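Local coordinates for protein chorismate mutase (Clostridium thermocellum, PDB 1XHO) that probably catalyses the rearrangement of chorismate to prephenate in aromatic amino-acid biosynthesis, working as a trimer like other AroH-type chorismate mutases, at residues G111-C116 and N138-L143; G37-S42 and K115-M120; L66-I71 and T97-M102; I72-T77 and V119-N124; M31-R36 and K127-I132. All blocks are in the same frame, centred on the assembly; numbering follows the deposited sequence.

Interaction 1 of 5, residues G111-C116 and N138-L143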
# COMPACT_ATOMS: atom_id res chain seq x y z
N GLY C 111 -3.69 5.75 21.01
CA GLY C 111 -4.36 7.04 21.16
C GLY C 111 -4.94 7.60 19.86
O GLY C 111 -5.67 8.59 19.90
N SER C 112 -4.62 6.98 18.72
CA SER C 112 -5.17 7.40 17.42
C SER C 112 -6.65 7.02 17.32
O SER C 112 -7.18 6.31 18.19
CB SER C 112 -4.38 6.77 16.27
OG SER C 112 -4.28 5.37 16.40
N LEU C 113 -7.32 7.50 16.27
CA LEU C 113 -8.72 7.18 16.05
C LEU C 113 -8.95 5.66 15.99
O LEU C 113 -8.32 4.95 15.19
CB LEU C 113 -9.25 7.84 14.77
CG LEU C 113 -10.78 7.76 14.51
CD1 LEU C 113 -11.57 8.39 15.63
CD2 LEU C 113 -11.15 8.42 13.17
N GLU C 114 -9.85 5.19 16.84
CA GLU C 114 -10.15 3.78 16.92
C GLU C 114 -11.34 3.47 16.02
O GLU C 114 -12.00 4.40 15.52
CB GLU C 114 -10.46 3.42 18.37
CG GLU C 114 -9.24 3.55 19.27
CD GLU C 114 -9.58 3.60 20.76
OE1 GLU C 114 -10.62 4.20 21.12
OE2 GLU C 114 -8.79 3.05 21.56
N LYS C 115 -11.58 2.18 15.79
CA LYS C 115 -12.69 1.68 14.97
C LYS C 115 -12.73 2.25 13.55
O LYS C 115 -13.81 2.42 12.97
CB LYS C 115 -14.04 1.93 15.67
CG LYS C 115 -14.16 1.37 17.08
CD LYS C 115 -14.11 -0.16 17.12
CE LYS C 115 -14.35 -0.68 18.58
NZ LYS C 115 -13.51 -1.89 18.94
N CYS C 116 -11.55 2.51 12.99
CA CYS C 116 -11.42 3.29 11.76
C CYS C 116 -10.99 2.45 10.55
O CYS C 116 -9.95 1.79 10.57
CB CYS C 116 -10.44 4.47 11.97
SG CYS C 116 -10.15 5.53 10.52
N ASN C 138 -18.59 9.42 9.27
CA ASN C 138 -18.76 9.07 10.67
C ASN C 138 -17.67 9.74 11.50
O ASN C 138 -17.31 10.88 11.24
CB ASN C 138 -18.77 7.55 10.87
CG ASN C 138 -19.80 6.85 10.02
OD1 ASN C 138 -20.77 7.47 9.57
ND2 ASN C 138 -19.61 5.55 9.80
N GLY C 139 -17.12 9.03 12.49
CA GLY C 139 -16.07 9.58 13.34
C GLY C 139 -14.81 10.00 12.61
O GLY C 139 -14.02 10.77 13.15
N ALA C 140 -14.61 9.50 11.39
CA ALA C 140 -13.42 9.85 10.60
C ALA C 140 -13.41 11.29 10.09
O ALA C 140 -12.38 11.78 9.62
CB ALA C 140 -13.24 8.88 9.44
N LYS C 141 -14.55 11.98 10.18
CA LYS C 141 -14.61 13.41 9.83
C LYS C 141 -13.59 14.25 10.61
O LYS C 141 -13.09 15.25 10.09
CB LYS C 141 -16.03 13.96 10.02
CG LYS C 141 -16.96 13.61 8.87
CD LYS C 141 -18.43 13.90 9.15
CE LYS C 141 -18.67 15.38 9.43
NZ LYS C 141 -20.11 15.65 9.55
N VAL C 142 -13.27 13.82 11.83
CA VAL C 142 -12.26 14.48 12.66
C VAL C 142 -10.86 14.45 12.04
O VAL C 142 -10.02 15.28 12.36
CB VAL C 142 -12.22 13.83 14.09
CG1 VAL C 142 -11.05 14.35 14.92
CG2 VAL C 142 -13.55 14.09 14.83
N LEU C 143 -10.60 13.50 11.14
CA LEU C 143 -9.30 13.45 10.46
C LEU C 143 -9.29 14.49 9.35
O LEU C 143 -8.53 14.37 8.38
CB LEU C 143 -9.03 12.07 9.89
CG LEU C 143 -9.21 10.87 10.82
CD1 LEU C 143 -9.22 9.57 10.02
CD2 LEU C 143 -8.13 10.85 11.93
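Leu113, on the irregular loop that leads into strand 116-124, and Cys116, the first residue of that strand, face the short 3-10 turn 139-142 close to the last modelled residue of the chain. The nearest pair of CA atoms is Cys116 and Ala140, 7.0 Å apart, and no hydrogen bond crosses between the segments, so apolar side chains make the contact. Within the turn, Leu143 N bonds to Ala140 O at 2.9 Å and Lys141 N bonds to Asn138 O. This curls the chain tightly enough to put Gly139, Ala140 and Leu143 on the side that meets the loop.

Leu113 does most of the work through a single methyl. Its chi1 of -172° sets CG opposite the backbone N, and CD2 then reaches into the turn, 3.7 Å from Ala140 CA and equally far from Gly139 O. The branched end of Leu143 lies against the same methyl, with Leu143 CD1 3.9 Å from Leu113 CD2.

The turn is also held by hydrogen bonds to the strand and the helix: Gly139 N bonds to Thr40 OG1, and Asn138 ND2 to Thr40 O and to Glu52 OE1 of helix 46-63. Ala140 and Leu143 also pack on Ala38. The C-terminal tail is thus laid along one end of the sheet, next to the loop that leads into its central strand. In AroH-type enzymes the C-terminal tail borders the active-site cleft between subunits, and this stretch is probably its equivalent. Cys116 adds the thiol alone, its SG 4.2 Å from Leu143 CD1.

Interaction 2 of 5, residues G37-S42 and K115-M120; sequences GATTVS and KCIRVM
Thr39 turns OG1 opposite its backbone N (chi1 -166°), which places CG2 against Ile117, 3.9 Å from Ile117 CB. Ile117 has CG1 beside its own N (chi1 -57°), and its CD1 comes within 3.9 Å of Val41 CG1, the two side chains crossing at about a right angle. These groups sit on an antiparallel pair, strands 32-40 and 116-124, in the middle of the mixed sheet that forms the core of the AroH-type fold.

Gly37 with Val119 and Thr39 with Ile117 are the hydrogen-bonded pairs. Gly37 N to Val119 O, at 2.8 Å, is nearly straight with an angle of 168° at the hydrogen. One further bond, from Val41 N to Lys115 O, carries the pairing past the end of strand 32-40.

The two faces differ in what lies over them. Thr39, Ile117 and Val119 look toward helix 46-63, packing on Leu56, Thr53 and Met60 respectively. Ala38, Thr40, Cys116 and Arg118 line the other face. There Ala38 CB touches Arg118 CG at 4.0 Å, and the arginine runs extended from CG to NE, past Cys116. Arg118 also packs on Met102 of a neighbouring subunit and makes a long, weak ion pair with Glu106 of its own chain. This face therefore borders the subunit interface, the region where AroH-type active sites lie.

Where the pairing ends, Lys115 crosses Val41 with its CB 3.3 Å from Val41 O. On the Arg118 face, Cys116 SG sits 3.5 Å above the guanidinium plane of Arg118, displaced toward the rim of the group.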
# COMPACT_ATOMS: atom_id res chain seq x y z
N GLY C 37 -10.38 7.68 1.47
CA GLY C 37 -11.59 7.63 2.28
C GLY C 37 -11.29 7.13 3.70
O GLY C 37 -10.32 6.40 3.94
N ALA C 38 -12.11 7.57 4.66
CA ALA C 38 -12.05 7.07 6.02
C ALA C 38 -13.43 7.06 6.62
O ALA C 38 -14.27 7.90 6.28
CB ALA C 38 -11.09 7.88 6.89
N THR C 39 -13.66 6.09 7.50
CA THR C 39 -14.93 5.95 8.19
C THR C 39 -14.71 5.21 9.51
O THR C 39 -13.65 4.63 9.74
CB THR C 39 -16.00 5.22 7.29
OG1 THR C 39 -17.31 5.38 7.86
CG2 THR C 39 -15.67 3.71 7.11
N THR C 40 -15.70 5.27 10.39
CA THR C 40 -15.65 4.56 11.65
C THR C 40 -16.86 3.64 11.78
O THR C 40 -17.87 3.83 11.12
CB THR C 40 -15.56 5.52 12.87
OG1 THR C 40 -16.70 6.40 12.88
CG2 THR C 40 -14.28 6.33 12.81
N VAL C 41 -16.71 2.61 12.62
CA VAL C 41 -17.80 1.67 12.93
C VAL C 41 -18.12 1.70 14.43
O VAL C 41 -17.30 2.15 15.24
CB VAL C 41 -17.49 0.21 12.48
CG1 VAL C 41 -17.49 0.11 10.96
CG2 VAL C 41 -16.16 -0.28 13.06
N SER C 42 -19.31 1.24 14.77
CA SER C 42 -19.75 1.16 16.17
C SER C 42 -19.18 -0.07 16.87
O SER C 42 -18.88 -0.02 18.05
CB SER C 42 -21.28 1.16 16.25
OG SER C 42 -21.84 0.17 15.39
N LYS C 115 -11.58 2.18 15.79
CA LYS C 115 -12.69 1.68 14.97
C LYS C 115 -12.73 2.25 13.55
O LYS C 115 -13.81 2.42 12.97
CB LYS C 115 -14.04 1.93 15.67
CG LYS C 115 -14.16 1.37 17.08
CD LYS C 115 -14.11 -0.16 17.12
CE LYS C 115 -14.35 -0.68 18.58
NZ LYS C 115 -13.51 -1.89 18.94
N CYS C 116 -11.55 2.51 12.99
CA CYS C 116 -11.42 3.29 11.76
C CYS C 116 -10.99 2.45 10.55
O CYS C 116 -9.95 1.79 10.57
CB CYS C 116 -10.44 4.47 11.97
SG CYS C 116 -10.15 5.53 10.52
N ILE C 117 -11.80 2.52 9.50
CA ILE C 117 -11.48 1.93 8.20
C ILE C 117 -11.03 3.03 7.23
O ILE C 117 -11.76 4.01 7.01
CB ILE C 117 -12.70 1.19 7.61
CG1 ILE C 117 -13.19 0.13 8.60
CG2 ILE C 117 -12.36 0.58 6.26
CD1 ILE C 117 -14.60 -0.30 8.40
N ARG C 118 -9.82 2.88 6.68
CA ARG C 118 -9.31 3.78 5.64
C ARG C 118 -9.21 3.09 4.28
O ARG C 118 -9.00 1.88 4.20
CB ARG C 118 -7.96 4.40 6.03
CG ARG C 118 -8.04 5.25 7.31
CD ARG C 118 -6.67 5.83 7.62
NE ARG C 118 -6.63 6.81 8.71
CZ ARG C 118 -6.60 6.53 10.02
NH1 ARG C 118 -6.67 5.30 10.47
NH2 ARG C 118 -6.53 7.51 10.88
N VAL C 119 -9.37 3.88 3.22
CA VAL C 119 -9.37 3.40 1.85
C VAL C 119 -8.49 4.32 1.02
O VAL C 119 -8.64 5.54 1.11
CB VAL C 119 -10.79 3.42 1.21
CG1 VAL C 119 -10.75 3.04 -0.27
CG2 VAL C 119 -11.71 2.52 1.97
N MSE C 120 -7.58 3.74 0.25
CA MSE C 120 -6.82 4.47 -0.75
C MSE C 120 -7.14 3.89 -2.14
O MSE C 120 -6.89 2.71 -2.42
CB MSE C 120 -5.33 4.38 -0.47
CG MSE C 120 -4.45 5.01 -1.58
SE MSE C 120 -2.55 5.01 -1.15
CE MSE C 120 -2.48 6.72 -0.10

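Interaction 3 of 5, residues L66-I71 and T97-M102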
# COMPACT_ATOMS: atom_id res chain seq x y z
N LEU C 66 -17.34 7.75 -10.53
CA LEU C 66 -16.53 6.60 -10.92
C LEU C 66 -17.38 5.37 -11.09
O LEU C 66 -18.32 5.18 -10.33
CB LEU C 66 -15.50 6.29 -9.85
CG LEU C 66 -14.48 7.35 -9.49
CD1 LEU C 66 -13.77 6.94 -8.19
CD2 LEU C 66 -13.50 7.56 -10.64
N GLU C 67 -17.04 4.55 -12.08
CA GLU C 67 -17.51 3.16 -12.18
C GLU C 67 -16.30 2.25 -12.01
O GLU C 67 -15.16 2.72 -12.13
CB GLU C 67 -18.17 2.91 -13.54
CG GLU C 67 -19.64 3.30 -13.59
CD GLU C 67 -20.20 3.40 -15.01
OE1 GLU C 67 -19.60 2.82 -15.95
OE2 GLU C 67 -21.24 4.05 -15.19
N GLU C 68 -16.53 0.96 -11.77
CA GLU C 68 -15.41 -0.01 -11.60
C GLU C 68 -14.36 0.04 -12.73
O GLU C 68 -13.17 -0.18 -12.46
CB GLU C 68 -15.92 -1.45 -11.45
CG GLU C 68 -14.83 -2.38 -10.86
CD GLU C 68 -15.07 -3.87 -11.05
OE1 GLU C 68 -16.08 -4.27 -11.68
OE2 GLU C 68 -14.24 -4.65 -10.56
N ASP C 69 -14.79 0.30 -13.97
CA ASP C 69 -13.87 0.53 -15.12
C ASP C 69 -12.77 1.56 -14.85
O ASP C 69 -11.69 1.48 -15.43
CB ASP C 69 -14.65 1.01 -16.35
CG ASP C 69 -15.25 -0.12 -17.16
OD1 ASP C 69 -14.71 -1.24 -17.13
OD2 ASP C 69 -16.27 0.14 -17.85
N ASP C 70 -13.06 2.53 -13.99
CA ASP C 70 -12.15 3.64 -13.72
C ASP C 70 -11.12 3.33 -12.63
O ASP C 70 -10.11 4.03 -12.52
CB ASP C 70 -12.96 4.89 -13.32
CG ASP C 70 -14.05 5.25 -14.34
OD1 ASP C 70 -13.72 5.33 -15.54
OD2 ASP C 70 -15.23 5.44 -13.94
N ILE C 71 -11.40 2.29 -11.84
CA ILE C 71 -10.63 1.99 -10.62
C ILE C 71 -9.43 1.07 -10.91
O ILE C 71 -9.58 -0.01 -11.46
CB ILE C 71 -11.55 1.39 -9.51
CG1 ILE C 71 -12.75 2.31 -9.26
CG2 ILE C 71 -10.77 1.16 -8.20
CD1 ILE C 71 -13.69 1.83 -8.19
N THR C 97 -15.76 -7.00 -8.77
CA THR C 97 -15.15 -8.31 -8.75
C THR C 97 -13.98 -8.41 -9.73
O THR C 97 -13.36 -9.47 -9.83
CB THR C 97 -16.21 -9.40 -9.03
OG1 THR C 97 -16.95 -9.08 -10.22
CG2 THR C 97 -17.20 -9.50 -7.86
N SER C 98 -13.66 -7.31 -10.42
CA SER C 98 -12.56 -7.27 -11.38
C SER C 98 -11.44 -6.30 -10.97
O SER C 98 -10.62 -5.91 -11.80
CB SER C 98 -13.07 -6.88 -12.78
OG SER C 98 -14.14 -7.73 -13.21
N THR C 99 -11.40 -5.93 -9.69
CA THR C 99 -10.48 -4.90 -9.21
C THR C 99 -9.51 -5.47 -8.18
O THR C 99 -9.87 -6.24 -7.33
CB THR C 99 -11.28 -3.67 -8.64
OG1 THR C 99 -12.05 -3.09 -9.69
CG2 THR C 99 -10.36 -2.61 -8.09
N ALA C 100 -8.24 -5.07 -8.31
CA ALA C 100 -7.19 -5.45 -7.38
C ALA C 100 -7.42 -4.78 -6.04
O ALA C 100 -7.48 -3.53 -5.94
CB ALA C 100 -5.81 -5.07 -7.95
N LEU C 101 -7.56 -5.61 -5.01
CA LEU C 101 -7.81 -5.19 -3.64
C LEU C 101 -6.67 -5.66 -2.75
O LEU C 101 -5.98 -6.62 -3.08
CB LEU C 101 -9.12 -5.79 -3.14
CG LEU C 101 -10.36 -5.61 -4.04
CD1 LEU C 101 -11.55 -6.38 -3.52
CD2 LEU C 101 -10.73 -4.16 -4.17
N MSE C 102 -6.47 -4.99 -1.61
CA MSE C 102 -5.46 -5.37 -0.63
C MSE C 102 -5.82 -4.77 0.72
O MSE C 102 -6.27 -3.61 0.79
CB MSE C 102 -4.06 -4.91 -1.10
CG MSE C 102 -2.90 -5.33 -0.17
SE MSE C 102 -1.13 -5.60 -1.08
CE MSE C 102 -1.60 -7.40 -1.72
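Glu68 and Thr99 give up the most surface here, and a carboxylate-hydroxyl bond joins them. The contact links the starts of two parallel neighbouring strands, 71-78 and 100-105, the two ends of a beta-alpha-beta crossover that passes through helix 89-93. Glu68 belongs to the 3-10 turn 68-70, just ahead of the first strand; Thr99 lies at the approach to the second.

Glu68 holds its chain extended, and one oxygen, OE2, takes both bonds. On its syn lone pair, the side of OE1, it accepts the backbone N-H of Ser98 at 2.7 Å, with a bent angle of 144°. On the anti lone pair it accepts Thr99 OG1, also close at 2.8 Å. With donors on two sides, OE2 is fixed and the carboxylate's rotation is limited. The backbone N atoms of Thr97 and Thr99 are close as well, but their angles are too poor for bonds.

Thr99 and Glu68 slide past each other in opposite directions, bringing OG1 within 3.1 Å of Glu68 CG. The same hydroxyl accepts from Lys129 NZ of a neighbouring subunit, which also reaches Glu68 O and Ile71 O. The lysine and the carboxylate thus share the Thr99 hydroxyl, and the junction serves the trimer interface as well as the edge of the sheet.

Ile71, the first residue of its strand, adds an apolar touch beside this polar cluster. Thr99 has its methyl opposite the backbone N, with OG1 on the other branch (chi1 -63°), and Thr99 CG2 meets Ile71 CG2 at 3.8 Å.

Interaction 4 of 5, residues I72-T77 and V119-N124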
# COMPACT_ATOMS: atom_id res chain seq x y z
N ILE C 72 -8.24 1.53 -10.54
CA ILE C 72 -7.01 0.77 -10.75
C ILE C 72 -6.79 -0.20 -9.59
O ILE C 72 -6.54 -1.40 -9.79
CB ILE C 72 -5.80 1.73 -10.88
CG1 ILE C 72 -6.02 2.68 -12.07
CG2 ILE C 72 -4.48 0.93 -11.02
CD1 ILE C 72 -5.06 3.85 -12.12
N SER C 73 -6.90 0.31 -8.36
CA SER C 73 -6.66 -0.50 -7.18
C SER C 73 -7.34 0.07 -5.93
O SER C 73 -7.68 1.27 -5.87
CB SER C 73 -5.15 -0.68 -6.96
OG SER C 73 -4.48 0.56 -6.89
N ILE C 74 -7.58 -0.80 -4.95
CA ILE C 74 -8.12 -0.39 -3.66
C ILE C 74 -7.36 -1.04 -2.52
O ILE C 74 -7.32 -2.27 -2.41
CB ILE C 74 -9.64 -0.66 -3.51
CG1 ILE C 74 -10.38 -0.32 -4.82
CG2 ILE C 74 -10.16 0.13 -2.30
CD1 ILE C 74 -11.87 -0.31 -4.72
N ILE C 75 -6.75 -0.19 -1.70
CA ILE C 75 -6.02 -0.60 -0.51
C ILE C 75 -6.85 -0.22 0.71
O ILE C 75 -7.27 0.92 0.85
CB ILE C 75 -4.63 0.09 -0.44
CG1 ILE C 75 -3.74 -0.38 -1.61
CG2 ILE C 75 -3.94 -0.19 0.92
CD1 ILE C 75 -2.36 0.33 -1.68
N PHE C 76 -7.10 -1.20 1.57
CA PHE C 76 -7.84 -0.99 2.81
C PHE C 76 -6.93 -1.12 4.02
O PHE C 76 -6.04 -1.97 4.04
CB PHE C 76 -8.94 -2.03 2.95
CG PHE C 76 -9.92 -2.05 1.81
CD1 PHE C 76 -11.13 -1.35 1.90
CD2 PHE C 76 -9.65 -2.78 0.66
CE1 PHE C 76 -12.05 -1.39 0.86
CE2 PHE C 76 -10.56 -2.81 -0.40
CZ PHE C 76 -11.77 -2.12 -0.30
N THR C 77 -7.15 -0.29 5.04
CA THR C 77 -6.58 -0.51 6.37
C THR C 77 -7.67 -0.45 7.42
O THR C 77 -8.67 0.26 7.27
CB THR C 77 -5.47 0.51 6.76
OG1 THR C 77 -6.02 1.84 6.84
CG2 THR C 77 -4.29 0.46 5.77
N VAL C 119 -9.37 3.88 3.22
CA VAL C 119 -9.37 3.40 1.85
C VAL C 119 -8.49 4.32 1.02
O VAL C 119 -8.64 5.54 1.11
CB VAL C 119 -10.79 3.42 1.21
CG1 VAL C 119 -10.75 3.04 -0.27
CG2 VAL C 119 -11.71 2.52 1.97
N MSE C 120 -7.58 3.74 0.25
CA MSE C 120 -6.82 4.47 -0.75
C MSE C 120 -7.14 3.89 -2.14
O MSE C 120 -6.89 2.71 -2.42
CB MSE C 120 -5.33 4.38 -0.47
CG MSE C 120 -4.45 5.01 -1.58
SE MSE C 120 -2.55 5.01 -1.15
CE MSE C 120 -2.48 6.72 -0.10
N MSE C 121 -7.70 4.73 -3.00
CA MSE C 121 -8.17 4.28 -4.29
C MSE C 121 -7.42 4.97 -5.43
O MSE C 121 -7.55 6.18 -5.60
CB MSE C 121 -9.65 4.59 -4.38
CG MSE C 121 -10.37 3.95 -5.53
SE MSE C 121 -12.21 4.52 -5.49
CE MSE C 121 -12.93 3.53 -4.03
N HIS C 122 -6.65 4.20 -6.20
CA HIS C 122 -6.02 4.72 -7.42
C HIS C 122 -7.01 4.61 -8.60
O HIS C 122 -7.63 3.58 -8.80
CB HIS C 122 -4.70 4.00 -7.71
CG HIS C 122 -3.59 4.41 -6.79
ND1 HIS C 122 -3.48 3.92 -5.50
CD2 HIS C 122 -2.59 5.30 -6.95
CE1 HIS C 122 -2.42 4.47 -4.93
NE2 HIS C 122 -1.87 5.31 -5.78
N VAL C 123 -7.17 5.70 -9.36
CA VAL C 123 -8.19 5.74 -10.41
C VAL C 123 -7.67 6.39 -11.66
O VAL C 123 -6.73 7.17 -11.61
CB VAL C 123 -9.51 6.46 -9.97
CG1 VAL C 123 -10.11 5.77 -8.76
CG2 VAL C 123 -9.31 7.96 -9.71
N ASN C 124 -8.28 6.04 -12.79
CA ASN C 124 -8.04 6.73 -14.04
C ASN C 124 -9.18 7.73 -14.18
O ASN C 124 -10.35 7.36 -14.11
CB ASN C 124 -7.96 5.72 -15.21
CG ASN C 124 -6.54 5.12 -15.37
OD1 ASN C 124 -5.55 5.83 -15.27
ND2 ASN C 124 -6.46 3.80 -15.60
O HOH W 1 -4.82 1.76 -4.29
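A classic beta bulge opens this antiparallel pairing of strands 71-78 and 116-124: Ile72 and Ser73 both face His122. Ile72 N bonds to His122 O at 2.8 Å, while Ser73 N reaches the same oxygen only weakly. The helical psi of Ile72 (-49°) makes the extra residue fit. Beyond the bulge the pairing is regular, Ile75 N meeting Met120 O almost straight on (177°).

The face of Phe76, Val119 and Met121 packs against helix 46-63, with Ile74 on the same face. Ile74 CG2 presses on Val119 CG1 at 3.6 Å, and its CD1 lies alongside the selenomethionine methyl Met121 CE. Phe76 CD1 runs beside Val119 CG2 at 3.9 Å.

The other face is polar near the bulge. One water, its O 2.8 Å from His122 ND1 and in the plane of the imidazole at its edge, also bonds Ser73 OG and Met120 O. His122 NE2 bonds to Ser73 OG of a neighbouring subunit, and Ser73 OG here is hydrogen-bonded to His122 NE2 of the third subunit, so the contact recurs round the trimer. Sheets that turn one face inward to the other two subunits, with helices on the opposite face, are typical of the trimeric AroH-type fold.

Interaction 5 of 5, residues M31-R36 and K127-I132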
# COMPACT_ATOMS: atom_id res chain seq x y z
N MSE C 31 -4.24 12.13 -15.42
CA MSE C 31 -4.68 10.75 -15.78
C MSE C 31 -4.94 9.91 -14.53
O MSE C 31 -6.10 9.68 -14.15
N VAL C 32 -3.85 9.45 -13.91
CA VAL C 32 -3.94 8.72 -12.63
C VAL C 32 -3.86 9.67 -11.43
O VAL C 32 -2.93 10.46 -11.31
CB VAL C 32 -2.85 7.62 -12.50
CG1 VAL C 32 -2.94 6.91 -11.14
CG2 VAL C 32 -2.99 6.61 -13.61
N TRP C 33 -4.86 9.59 -10.55
CA TRP C 33 -4.81 10.22 -9.22
C TRP C 33 -5.29 9.21 -8.18
O TRP C 33 -5.80 8.15 -8.53
CB TRP C 33 -5.66 11.50 -9.18
CG TRP C 33 -5.11 12.58 -10.07
CD1 TRP C 33 -5.70 13.13 -11.16
CD2 TRP C 33 -3.82 13.22 -9.95
NE1 TRP C 33 -4.88 14.07 -11.73
CE2 TRP C 33 -3.72 14.14 -11.01
CE3 TRP C 33 -2.75 13.09 -9.05
CZ2 TRP C 33 -2.59 14.94 -11.19
CZ3 TRP C 33 -1.63 13.89 -9.23
CH2 TRP C 33 -1.56 14.81 -10.30
N ALA C 34 -5.10 9.54 -6.91
CA ALA C 34 -5.50 8.67 -5.81
C ALA C 34 -6.58 9.34 -4.96
O ALA C 34 -6.56 10.54 -4.77
CB ALA C 34 -4.30 8.33 -4.96
N ILE C 35 -7.53 8.54 -4.47
CA ILE C 35 -8.60 9.04 -3.60
C ILE C 35 -8.52 8.37 -2.23
O ILE C 35 -8.45 7.15 -2.13
CB ILE C 35 -10.01 8.78 -4.19
CG1 ILE C 35 -10.01 8.90 -5.73
CG2 ILE C 35 -11.02 9.75 -3.57
CD1 ILE C 35 -11.36 8.61 -6.38
N ARG C 36 -8.55 9.19 -1.18
CA ARG C 36 -8.59 8.72 0.19
C ARG C 36 -10.03 8.73 0.72
O ARG C 36 -10.81 9.63 0.42
CB ARG C 36 -7.65 9.56 1.07
CG ARG C 36 -6.30 8.89 1.39
CD ARG C 36 -6.49 7.61 2.26
NE ARG C 36 -7.36 7.88 3.42
CZ ARG C 36 -6.96 8.47 4.55
NH1 ARG C 36 -5.69 8.85 4.72
NH2 ARG C 36 -7.84 8.67 5.52
N LYS C 127 -10.48 14.31 -14.26
CA LYS C 127 -10.48 15.41 -13.30
C LYS C 127 -9.05 15.75 -12.88
O LYS C 127 -8.15 14.91 -12.96
CB LYS C 127 -11.32 15.07 -12.05
CG LYS C 127 -12.83 15.18 -12.26
CD LYS C 127 -13.24 16.61 -12.63
CE LYS C 127 -14.75 16.85 -12.49
NZ LYS C 127 -15.09 18.31 -12.42
N ASP C 128 -8.87 16.99 -12.45
CA ASP C 128 -7.59 17.46 -11.90
C ASP C 128 -7.48 17.02 -10.45
O ASP C 128 -8.50 16.81 -9.78
CB ASP C 128 -7.47 18.99 -12.00
CG ASP C 128 -6.99 19.46 -13.37
OD1 ASP C 128 -5.92 18.98 -13.81
OD2 ASP C 128 -7.68 20.29 -14.00
N LYS C 129 -6.25 16.89 -9.96
CA LYS C 129 -5.99 16.54 -8.56
C LYS C 129 -6.85 17.36 -7.59
O LYS C 129 -7.48 16.82 -6.68
CB LYS C 129 -4.51 16.72 -8.23
CG LYS C 129 -4.07 15.96 -6.99
CD LYS C 129 -2.63 16.25 -6.65
CE LYS C 129 -2.21 15.53 -5.39
NZ LYS C 129 -0.81 15.82 -5.01
N LYS C 130 -6.88 18.67 -7.81
CA LYS C 130 -7.65 19.61 -6.99
C LYS C 130 -9.16 19.38 -7.01
O LYS C 130 -9.87 19.84 -6.11
CB LYS C 130 -7.34 21.06 -7.43
CG LYS C 130 -7.87 21.41 -8.84
CD LYS C 130 -7.43 22.79 -9.29
CE LYS C 130 -8.04 23.16 -10.64
NZ LYS C 130 -7.70 22.15 -11.68
N ASP C 131 -9.65 18.67 -8.02
CA ASP C 131 -11.08 18.37 -8.16
C ASP C 131 -11.48 17.04 -7.50
O ASP C 131 -12.66 16.84 -7.20
CB ASP C 131 -11.48 18.34 -9.65
CG ASP C 131 -11.20 19.67 -10.35
OD1 ASP C 131 -11.27 20.74 -9.69
OD2 ASP C 131 -10.91 19.64 -11.57
N ILE C 132 -10.52 16.14 -7.29
CA ILE C 132 -10.79 14.86 -6.62
C ILE C 132 -11.44 15.15 -5.26
O ILE C 132 -11.03 16.06 -4.55
CB ILE C 132 -9.47 14.02 -6.36
CG1 ILE C 132 -8.72 13.71 -7.67
CG2 ILE C 132 -9.79 12.72 -5.60
CD1 ILE C 132 -9.45 12.74 -8.61
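Lys127 starts the contact with its carbonyl: Lys127 O lies at the edge of the Trp33 indole, near the ring plane and 3.5 Å from CD1. Trp33 projects from strand 32-40 of the AroH-type sheet, and segment 127-132, part of the connection from strand 116-124 to strand 135-136, bends round it in a short turn with helical backbone angles.

Asp128 stays mostly at the margin, but its O accepts from Asp131 N at 2.8 Å and from Ile132 N, closing the turn. Its carboxylate makes a salt bridge to Lys130, whose NZ lies 3.0 Å from Asp128 OD2.

Lys129 is the main partner. Its backbone N sits over one face of the indole, and its CB makes a CH-pi contact with the six-membered ring, 3.8 Å from the centroid and only 6° off the normal. With CG opposite the backbone N (chi1 -161°) and the chain extended, the methylenes continue across the ring at about a right angle to the Trp33 side chain, CD lying 3.6 Å from CZ3. The ammonium end passes on to Ile71 O and Thr99 OG1 of a neighbouring subunit, so the lysine that crosses the subunit interface lies along the indole on its way.

Ile132 then drops onto the strand. Its CD1 touches Trp33 CB at 4.0 Å, and its CG2 is wedged against Ile35, 3.8 Å from both CG1 and CG2 of that residue.

In the fold
Strand 116-124 ties the set together: interaction 2 pairs it with strand 32-40, interaction 4 with strand 71-78, and their centres lie 13 Å apart. Interaction 5 extends the line along strand 32-40, with Ile35 N bonded to Met121 O. Interaction 3 sits beyond interaction 4, centres 8 Å apart, where Asp70 O meets Asn124 N. Interaction 1 lies at the far end, 25 Å from interaction 3 between centres, and shares Lys115 and Cys116 with interaction 2, their centres 7 Å apart. Between subunits, Lys129 of interaction 5 reaches interaction 3 of a neighbour. Interactions 1 and 2 probably border the interface cleft where AroH-type enzymes bind chorismate.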